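Local coordinates for protein elongation factor G (Thermus thermophilus, PDB 2DY1) that binds GTP and magnesium and probably acts as a GTPase in the elongation stage of protein synthesis, at residues Pro155-Ile159 with Val208-Ile212. Sequence-based numbering, arbitrary orientation.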
ATOM      1  N   PRO A 155       3.283 -25.718   7.605  1.00 18.31           N
ATOM      2  CA  PRO A 155       4.417 -26.320   8.294  1.00 16.62           C
ATOM      3  C   PRO A 155       5.139 -25.514   9.368  1.00 16.23           C
ATOM      4  O   PRO A 155       6.330 -25.246   9.263  1.00 15.13           O
ATOM      5  CB  PRO A 155       5.327 -26.754   7.143  1.00 22.47           C
ATOM      6  CG  PRO A 155       5.090 -25.692   6.129  1.00 18.05           C
ATOM      7  CD  PRO A 155       3.608 -25.435   6.192  1.00 18.57           C
ATOM      8  N   ILE A 156       4.417 -25.161  10.423  1.00 16.52           N
ATOM      9  CA  ILE A 156       5.049 -24.439  11.520  1.00 19.20           C
ATOM     10  C   ILE A 156       5.928 -25.401  12.311  1.00 18.35           C
ATOM     11  O   ILE A 156       5.747 -26.628  12.267  1.00 21.09           O
ATOM     12  CB  ILE A 156       4.016 -23.781  12.465  1.00 18.62           C
ATOM     13  CG1 ILE A 156       3.032 -24.828  12.995  1.00 25.52           C
ATOM     14  CG2 ILE A 156       3.295 -22.678  11.726  1.00 19.63           C
ATOM     15  CD1 ILE A 156       2.777 -24.732  14.479  1.00 21.37           C
ATOM     16  N   LEU A 157       6.889 -24.848  13.037  1.00 12.23           N
ATOM     17  CA  LEU A 157       7.811 -25.661  13.809  1.00 14.62           C
ATOM     18  C   LEU A 157       7.974 -25.008  15.180  1.00 15.51           C
ATOM     19  O   LEU A 157       8.700 -24.031  15.330  1.00 14.80           O
ATOM     20  CB  LEU A 157       9.161 -25.722  13.093  1.00 18.89           C
ATOM     21  CG  LEU A 157      10.165 -26.735  13.641  1.00 24.01           C
ATOM     22  CD1 LEU A 157       9.804 -28.127  13.133  1.00 17.67           C
ATOM     23  CD2 LEU A 157      11.553 -26.374  13.193  1.00 24.07           C
ATOM     24  N   PRO A 158       7.297 -25.543  16.202  1.00 14.75           N
ATOM     25  CA  PRO A 158       7.421 -24.946  17.539  1.00 13.63           C
ATOM     26  C   PRO A 158       8.822 -25.062  18.121  1.00 15.15           C
ATOM     27  O   PRO A 158       9.336 -26.154  18.305  1.00 23.18           O
ATOM     28  CB  PRO A 158       6.400 -25.727  18.376  1.00 16.69           C
ATOM     29  CG  PRO A 158       5.407 -26.223  17.340  1.00 21.40           C
ATOM     30  CD  PRO A 158       6.294 -26.617  16.182  1.00 17.31           C
ATOM     31  N   ILE A 159       9.448 -23.931  18.405  1.00 13.35           N
ATOM     32  CA  ILE A 159      10.770 -23.920  19.006  1.00 13.92           C
ATOM     33  C   ILE A 159      10.598 -23.792  20.511  1.00 14.92           C
ATOM     34  O   ILE A 159      11.314 -24.418  21.294  1.00 14.54           O
ATOM     35  CB  ILE A 159      11.607 -22.702  18.514  1.00 14.65           C
ATOM     36  CG1 ILE A 159      11.786 -22.773  16.995  1.00 20.09           C
ATOM     37  CG2 ILE A 159      12.934 -22.625  19.259  1.00 17.59           C
ATOM     38  CD1 ILE A 159      12.387 -24.073  16.501  1.00 20.13           C
ATOM     39  N   VAL A 208       9.194 -32.083  16.279  1.00 23.75           N
ATOM     40  CA  VAL A 208      10.137 -31.156  15.670  1.00 20.29           C
ATOM     41  C   VAL A 208      11.241 -31.915  14.932  1.00 23.64           C
ATOM     42  O   VAL A 208      11.567 -31.588  13.786  1.00 22.19           O
ATOM     43  CB  VAL A 208      10.744 -30.221  16.731  1.00 20.23           C
ATOM     44  CG1 VAL A 208      11.986 -29.515  16.172  1.00 23.32           C
ATOM     45  CG2 VAL A 208       9.691 -29.180  17.139  1.00 22.38           C
ATOM     46  N   LEU A 209      11.797 -32.933  15.585  1.00 24.12           N
ATOM     47  CA  LEU A 209      12.845 -33.752  14.985  1.00 24.67           C
ATOM     48  C   LEU A 209      12.345 -34.358  13.691  1.00 24.92           C
ATOM     49  O   LEU A 209      13.009 -34.258  12.653  1.00 21.99           O
ATOM     50  CB  LEU A 209      13.269 -34.872  15.945  1.00 28.29           C
ATOM     51  CG  LEU A 209      14.106 -34.446  17.153  1.00 41.96           C
ATOM     52  CD1 LEU A 209      14.377 -35.653  18.044  1.00 42.97           C
ATOM     53  CD2 LEU A 209      15.415 -33.832  16.677  1.00 47.27           C
ATOM     54  N   GLU A 210      11.176 -34.985  13.755  1.00 22.60           N
ATOM     55  CA  GLU A 210      10.581 -35.610  12.588  1.00 25.20           C
ATOM     56  C   GLU A 210      10.313 -34.611  11.460  1.00 28.54           C
ATOM     57  O   GLU A 210      10.563 -34.911  10.292  1.00 24.00           O
ATOM     58  CB  GLU A 210       9.290 -36.349  12.984  1.00 29.75           C
ATOM     59  CG  GLU A 210       9.519 -37.659  13.812  1.00 44.76           C
ATOM     60  CD  GLU A 210       8.243 -38.471  14.070  1.00 54.75           C
ATOM     61  OE1 GLU A 210       7.368 -38.512  13.182  1.00 63.24           O
ATOM     62  OE2 GLU A 210       8.123 -39.084  15.155  1.00 55.40           O
ATOM     63  N   ALA A 211       9.833 -33.410  11.791  1.00 23.88           N
ATOM     64  CA  ALA A 211       9.564 -32.421  10.741  1.00 21.83           C
ATOM     65  C   ALA A 211      10.828 -31.978  10.006  1.00 21.43           C
ATOM     66  O   ALA A 211      10.803 -31.741   8.792  1.00 21.90           O
ATOM     67  CB  ALA A 211       8.846 -31.193  11.334  1.00 19.94           C
ATOM     68  N   ILE A 212      11.927 -31.861  10.742  1.00 17.01           N
ATOM     69  CA  ILE A 212      13.195 -31.455  10.162  1.00 17.19           C
ATOM     70  C   ILE A 212      13.781 -32.571   9.306  1.00 21.41           C
ATOM     71  O   ILE A 212      14.226 -32.326   8.180  1.00 19.42           O
ATOM     72  CB  ILE A 212      14.202 -31.093  11.246  1.00 17.44           C
ATOM     73  CG1 ILE A 212      13.698 -29.848  11.994  1.00 21.45           C
ATOM     74  CG2 ILE A 212      15.591 -30.843  10.619  1.00 20.23           C
ATOM     75  CD1 ILE A 212      14.490 -29.492  13.220  1.00 18.94           C
TER
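In the P-loop GTPase domain of this factor, helix 198-213 packs on strand 156-165, which extends the parallel core of the sheet beyond strand 248-252 and leads into the antiparallel strands 168-174, 179-184 and 187-191 of the G′ insert characteristic of EF-G. Strand and helix segments run closer to antiparallel than to perpendicular, at 143°, with axes 9.0 Å apart, and the join rests on apolar van der Waals packing. The backbones come nearest where Val208 CA lies 6.3 Å from Leu157 CA. Val208 makes the broadest contribution from the helix: its CG1 meets Leu157 CD1 at 4.0 Å, while its CG2 lies 4.4 Å from CD of the Pro158 ring and 3.3 Å from Pro158 O, a buried carbonyl oxygen left without a hydrogen-bond partner. Leu209 points away from the strand and packs on Leu234 of helix 231-243. One turn on from Val208, Ala211 points its CB toward the strand, and so small a side chain leaves room for Leu157 CD1 to approach that CB to 3.7 Å. Phe238 of helix 231-243 and Leu247 also touch Leu157, joining this contact to a larger apolar cluster. Ile212 completes the set of three helix residues that hold the leucine end, its CG1 lying 4.3 Å from Leu157 CD2.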